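Local structure of mitochondrial association factor 1 (Toxoplasma gondii, 6BXS) at residues A[46-51]-A[214-219]; A[145-150]-A[166-171]. The protein is a macro-domain protein from a parasite locus required for direct manipulation of host mitochondria, and may, like related macro domains, bind ADP-ribose. One frame throughout, in Å; residues are numbered along the deposited sequence.

Contact 1. Residues A[46-51]-A[214-219]; sequences ATVDAG and IRLPLL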
loop_
_atom_site.group_PDB
_atom_site.type_symbol
_atom_site.label_atom_id
_atom_site.label_comp_id
_atom_site.label_asym_id
_atom_site.label_seq_id
_atom_site.Cartn_x
_atom_site.Cartn_y
_atom_site.Cartn_z
ATOM N N ALA A 46 -3.381 -3.465 -7.837
ATOM C CA ALA A 46 -3.631 -2.340 -6.943
ATOM C C ALA A 46 -2.328 -1.896 -6.294
ATOM O O ALA A 46 -1.665 -2.679 -5.621
ATOM C CB ALA A 46 -4.652 -2.716 -5.882
ATOM N N THR A 47 -1.963 -0.635 -6.498
ATOM C CA THR A 47 -0.710 -0.114 -5.970
ATOM C C THR A 47 -0.927 0.521 -4.597
ATOM O O THR A 47 -1.909 1.231 -4.374
ATOM C CB THR A 47 -0.089 0.909 -6.933
ATOM O OG1 THR A 47 0.087 0.297 -8.218
ATOM C CG2 THR A 47 1.258 1.389 -6.415
ATOM N N VAL A 48 0.004 0.254 -3.685
ATOM C CA VAL A 48 -0.110 0.696 -2.300
ATOM C C VAL A 48 0.632 2.008 -2.074
ATOM O O VAL A 48 1.857 2.067 -2.161
ATOM C CB VAL A 48 0.438 -0.370 -1.330
ATOM C CG1 VAL A 48 0.490 0.165 0.103
ATOM C CG2 VAL A 48 -0.413 -1.635 -1.397
ATOM N N ASP A 49 -0.124 3.056 -1.770
ATOM C CA ASP A 49 0.449 4.365 -1.493
ATOM C C ASP A 49 1.159 4.377 -0.145
ATOM O O ASP A 49 0.574 4.005 0.872
ATOM C CB ASP A 49 -0.647 5.431 -1.512
ATOM C CG ASP A 49 -0.096 6.847 -1.517
ATOM O OD1 ASP A 49 1.130 7.025 -1.344
ATOM O OD2 ASP A 49 -0.899 7.789 -1.685
ATOM N N ALA A 50 2.417 4.804 -0.134
ATOM C CA ALA A 50 3.121 5.037 1.122
ATOM C C ALA A 50 2.555 6.296 1.768
ATOM O O ALA A 50 3.030 7.404 1.520
ATOM C CB ALA A 50 4.616 5.168 0.892
ATOM N N GLY A 51 1.536 6.108 2.601
ATOM C CA GLY A 51 0.737 7.206 3.111
ATOM C C GLY A 51 1.391 8.025 4.204
ATOM O O GLY A 51 2.414 7.641 4.768
ATOM N N ILE A 214 -0.890 -6.899 -5.883
ATOM C CA ILE A 214 -0.597 -5.640 -5.210
ATOM C C ILE A 214 0.846 -5.215 -5.463
ATOM O O ILE A 214 1.779 -6.007 -5.319
ATOM C CB ILE A 214 -0.859 -5.720 -3.689
ATOM C CG1 ILE A 214 -0.253 -6.990 -3.091
ATOM C CG2 ILE A 214 -2.356 -5.673 -3.418
ATOM C CD1 ILE A 214 -0.340 -7.044 -1.573
ATOM N N ARG A 215 1.005 -3.954 -5.858
ATOM C CA ARG A 215 2.313 -3.372 -6.127
ATOM C C ARG A 215 2.752 -2.525 -4.938
ATOM O O ARG A 215 2.142 -1.496 -4.641
ATOM C CB ARG A 215 2.265 -2.534 -7.407
ATOM C CG ARG A 215 3.585 -1.895 -7.803
ATOM C CD ARG A 215 3.523 -1.356 -9.227
ATOM N NE ARG A 215 3.291 -2.419 -10.204
ATOM C CZ ARG A 215 3.152 -2.225 -11.512
ATOM N NH1 ARG A 215 3.218 -1.002 -12.023
ATOM N NH2 ARG A 215 2.943 -3.260 -12.316
ATOM N N LEU A 216 3.811 -2.967 -4.266
ATOM C CA LEU A 216 4.240 -2.376 -3.002
ATOM C C LEU A 216 5.532 -1.575 -3.128
ATOM O O LEU A 216 6.439 -1.973 -3.858
ATOM C CB LEU A 216 4.445 -3.473 -1.954
ATOM C CG LEU A 216 3.241 -4.355 -1.632
ATOM C CD1 LEU A 216 3.677 -5.616 -0.909
ATOM C CD2 LEU A 216 2.250 -3.578 -0.796
ATOM N N PRO A 217 5.623 -0.443 -2.412
ATOM C CA PRO A 217 6.932 0.176 -2.205
ATOM C C PRO A 217 7.618 -0.468 -1.007
ATOM O O PRO A 217 7.007 -1.318 -0.357
ATOM C CB PRO A 217 6.584 1.636 -1.925
ATOM C CG PRO A 217 5.278 1.546 -1.214
ATOM C CD PRO A 217 4.541 0.386 -1.847
ATOM N N LEU A 218 8.856 -0.084 -0.717
ATOM C CA LEU A 218 9.467 -0.456 0.550
ATOM C C LEU A 218 8.961 0.508 1.616
ATOM O O LEU A 218 9.463 1.625 1.746
ATOM C CB LEU A 218 10.991 -0.424 0.470
ATOM C CG LEU A 218 11.707 -0.789 1.775
ATOM C CD1 LEU A 218 11.572 -2.277 2.077
ATOM C CD2 LEU A 218 13.167 -0.372 1.718
ATOM N N LEU A 219 7.954 0.074 2.365
ATOM C CA LEU A 219 7.312 0.924 3.358
ATOM C C LEU A 219 8.288 1.341 4.452
ATOM O O LEU A 219 9.158 0.569 4.853
ATOM C CB LEU A 219 6.109 0.202 3.966
ATOM C CG LEU A 219 4.945 -0.010 2.997
ATOM C CD1 LEU A 219 4.011 -1.093 3.506
ATOM C CD2 LEU A 219 4.188 1.291 2.783
#
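Strands 46-50 and 214-216 run in the same direction, Ala46 beside Ile214 and Thr47 beside Arg215, with 32° between their axes as neighbouring parallel strands in the middle of the mixed sheet of a macro domain. Arg215 uses both of its backbone polar groups on either side of Thr47: its N donates to Ala46 O at 3.0 Å, and its O accepts from Val48 N at 2.9 Å. The parallel pattern would next place an N-H opposite Val48 O, but residue 217 is a proline. Pro217 CD lies 3.2 Å from Val48 O instead, and regular strand pairing stops there. Thr47 and Arg215 share one face; there Met62 and Phe66 of helix 61-76 pack on Thr47. Thr47 OG1 lies 3.7 Å from Arg215 CB. Arg215 CG is set anti to the backbone N (chi1 -179°), where it lies 4.1 Å from Thr47 OG1. Each residue suits its place by being only partly polar: OG1 is hydrogen-bonded to Leu36 O, while the guanidinium reaches a salt bridge with Asp38 and hydrogen bonds to Pro35 O and Gln255. Ala46, Val48 and Ile214 belong to the other face, where Ile193 of helix 179-202 packs on Val48 and Ile214, an apolar site that suits branched hydrocarbon chains. Leu216 turns away at CB, yet its tip comes back, and its branch CD2 meets Val48 CG2 at a tight 3.4 Å. As segment 214-219 leaves the sheet after Leu216, it enters a segment that in macro domains commonly leads to the phosphate-binding loop. Here small Ala50 admits two neighbours, its CB meeting Pro217 CG at 4.2 Å and Leu219 CD2 at 4.3 Å.

Contact 2. Residues A[145-150]-A[166-171]; sequences GATFLH and VMLYTV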
loop_
_atom_site.group_PDB
_atom_site.type_symbol
_atom_site.label_atom_id
_atom_site.label_comp_id
_atom_site.label_asym_id
_atom_site.label_seq_id
_atom_site.Cartn_x
_atom_site.Cartn_y
_atom_site.Cartn_z
ATOM N N GLY A 145 -0.462 1.493 10.630
ATOM C CA GLY A 145 -1.186 0.256 10.400
ATOM C C GLY A 145 -2.530 0.487 9.735
ATOM O O GLY A 145 -3.185 -0.460 9.298
ATOM N N ALA A 146 -2.950 1.747 9.664
ATOM C CA ALA A 146 -4.193 2.098 8.992
ATOM C C ALA A 146 -4.069 1.807 7.504
ATOM O O ALA A 146 -3.146 2.291 6.850
ATOM C CB ALA A 146 -4.535 3.560 9.223
ATOM N N THR A 147 -4.999 1.015 6.980
ATOM C CA THR A 147 -4.978 0.615 5.579
ATOM C C THR A 147 -6.312 0.930 4.913
ATOM O O THR A 147 -7.373 0.569 5.421
ATOM C CB THR A 147 -4.673 -0.887 5.425
ATOM O OG1 THR A 147 -3.416 -1.186 6.044
ATOM C CG2 THR A 147 -4.618 -1.278 3.955
ATOM N N PHE A 148 -6.239 1.603 3.769
ATOM C CA PHE A 148 -7.423 1.984 3.015
ATOM C C PHE A 148 -7.371 1.395 1.609
ATOM O O PHE A 148 -6.293 1.197 1.051
ATOM C CB PHE A 148 -7.540 3.509 2.951
ATOM C CG PHE A 148 -7.423 4.177 4.291
ATOM C CD1 PHE A 148 -6.188 4.586 4.767
ATOM C CD2 PHE A 148 -8.542 4.385 5.077
ATOM C CE1 PHE A 148 -6.074 5.193 5.999
ATOM C CE2 PHE A 148 -8.434 4.993 6.314
ATOM C CZ PHE A 148 -7.199 5.398 6.776
ATOM N N LEU A 149 -8.545 1.108 1.055
ATOM C CA LEU A 149 -8.669 0.620 -0.312
ATOM C C LEU A 149 -9.744 1.433 -1.024
ATOM O O LEU A 149 -10.864 1.554 -0.528
ATOM C CB LEU A 149 -9.010 -0.874 -0.324
ATOM C CG LEU A 149 -8.887 -1.623 -1.656
ATOM C CD1 LEU A 149 -8.705 -3.114 -1.403
ATOM C CD2 LEU A 149 -10.102 -1.388 -2.545
ATOM N N HIS A 150 -9.401 1.989 -2.183
ATOM C CA HIS A 150 -10.316 2.852 -2.926
ATOM C C HIS A 150 -10.554 2.344 -4.342
ATOM O O HIS A 150 -9.609 2.033 -5.066
ATOM C CB HIS A 150 -9.775 4.283 -3.003
ATOM C CG HIS A 150 -9.474 4.897 -1.671
ATOM N ND1 HIS A 150 -10.454 5.410 -0.850
ATOM C CD2 HIS A 150 -8.300 5.100 -1.029
ATOM C CE1 HIS A 150 -9.897 5.892 0.248
ATOM N NE2 HIS A 150 -8.591 5.715 0.163
ATOM N N VAL A 166 -8.149 0.448 -8.864
ATOM C CA VAL A 166 -8.050 0.164 -7.435
ATOM C C VAL A 166 -6.694 0.607 -6.905
ATOM O O VAL A 166 -5.657 0.295 -7.490
ATOM C CB VAL A 166 -8.244 -1.332 -7.122
ATOM C CG1 VAL A 166 -8.090 -1.590 -5.625
ATOM C CG2 VAL A 166 -9.604 -1.806 -7.601
ATOM N N MET A 167 -6.716 1.338 -5.795
ATOM C CA MET A 167 -5.496 1.737 -5.110
ATOM C C MET A 167 -5.620 1.416 -3.632
ATOM O O MET A 167 -6.726 1.272 -3.110
ATOM C CB MET A 167 -5.212 3.232 -5.301
ATOM C CG MET A 167 -6.253 4.163 -4.687
ATOM S SD MET A 167 -5.716 5.887 -4.628
ATOM C CE MET A 167 -4.501 5.843 -3.311
ATOM N N LEU A 168 -4.477 1.290 -2.970
ATOM C CA LEU A 168 -4.439 1.187 -1.523
ATOM C C LEU A 168 -3.599 2.324 -0.954
ATOM O O LEU A 168 -2.805 2.944 -1.661
ATOM C CB LEU A 168 -3.881 -0.166 -1.080
ATOM C CG LEU A 168 -4.837 -1.360 -1.184
ATOM C CD1 LEU A 168 -4.387 -2.297 -2.285
ATOM C CD2 LEU A 168 -4.942 -2.101 0.142
ATOM N N TYR A 169 -3.797 2.581 0.333
ATOM C CA TYR A 169 -3.119 3.652 1.050
ATOM C C TYR A 169 -2.837 3.120 2.447
ATOM O O TYR A 169 -3.748 2.642 3.124
ATOM C CB TYR A 169 -3.987 4.918 1.084
ATOM C CG TYR A 169 -3.376 6.138 1.755
ATOM C CD1 TYR A 169 -3.216 6.197 3.136
ATOM C CD2 TYR A 169 -3.000 7.249 1.008
ATOM C CE1 TYR A 169 -2.678 7.316 3.748
ATOM C CE2 TYR A 169 -2.462 8.376 1.614
ATOM C CZ TYR A 169 -2.304 8.403 2.984
ATOM O OH TYR A 169 -1.769 9.517 3.593
ATOM N N THR A 170 -1.576 3.169 2.861
ATOM C CA THR A 170 -1.183 2.626 4.157
ATOM C C THR A 170 -0.147 3.515 4.833
ATOM O O THR A 170 0.594 4.246 4.171
ATOM C CB THR A 170 -0.627 1.182 4.024
ATOM O OG1 THR A 170 -0.604 0.557 5.312
ATOM C CG2 THR A 170 0.777 1.170 3.420
ATOM N N VAL A 171 -0.107 3.442 6.161
ATOM C CA VAL A 171 0.761 4.290 6.970
ATOM C C VAL A 171 1.807 3.447 7.687
ATOM O O VAL A 171 1.482 2.651 8.567
ATOM C CB VAL A 171 -0.050 5.092 8.007
ATOM C CG1 VAL A 171 0.866 5.963 8.861
ATOM C CG2 VAL A 171 -1.099 5.950 7.315
#
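Phe148 faces Tyr169 and His150 faces Met167 as hydrogen-bonded pairs of two adjacent antiparallel strands, a beta hairpin with a long loop, in the macro-domain sheet, alternating with the non-hydrogen-bonded pairs Thr147-Thr170 and Leu149-Leu168. Both hydrogen-bonded pairs are doubly joined; Phe148 N reaches Tyr169 O at 2.8 Å and His150 N reaches Met167 O at 2.9 Å. Just ahead of strand 147-150, Gly145 N donates to Val171 O in a nearly straight bond (175°), with a positive phi that glycine adopts easily.

Aromatic contacts gather on the face toward helix 83-103. With Tyr169 CG anti to the backbone N (chi1 -178°) and Phe148 CG anti to the carbonyl carbon, these side chains lie side by side, CD1 to CD1 at 3.8 Å, and the Phe148 ring turns its edge to Tyr169 O. Met167 CG sits at the edge of the His150 imidazole. The polar ends are satisfied elsewhere: Gln94 and Ser123 take the two imidazole nitrogens, while Tyr169 OH bonds to Thr52 N and Phe56 O.

Aliphatic packing fills the face under helix 179-202, where Leu149 CD2 meets Val166 CG1 at 3.7 Å and Leu149 crosses Leu168. Threonine suits the end of this row by offering a methyl as well as a hydroxyl: Thr147 CG2 touches Leu168 CD2 at 3.9 Å, whereas its OG1 forms a weak hydrogen bond with Thr170 OG1 at 3.4 Å.

How the contacts relate
Both contacts are buried in the same sheet, joined where strand 45-50 lies beside strand 166-170. Contact 1 pairs parallel strands distant in sequence, close to the centre of the chain; contact 2 pairs antiparallel strands separated by a short connection. Probable hydrogen bonds join them, Asp49 N to Leu168 O and Gly51 N to Thr170 O, so strand 166-170 has backbone partners along both edges. The pairing in 46-51/214-219 is brief and gives way to apolar packing around a proline, whereas 145-150/166-171 keeps a longer backbone pattern and carries aromatic rings on one face. At their junction Gly51 CA packs 3.3 Å from Tyr169 CZ, closeness that suits a residue without a side chain.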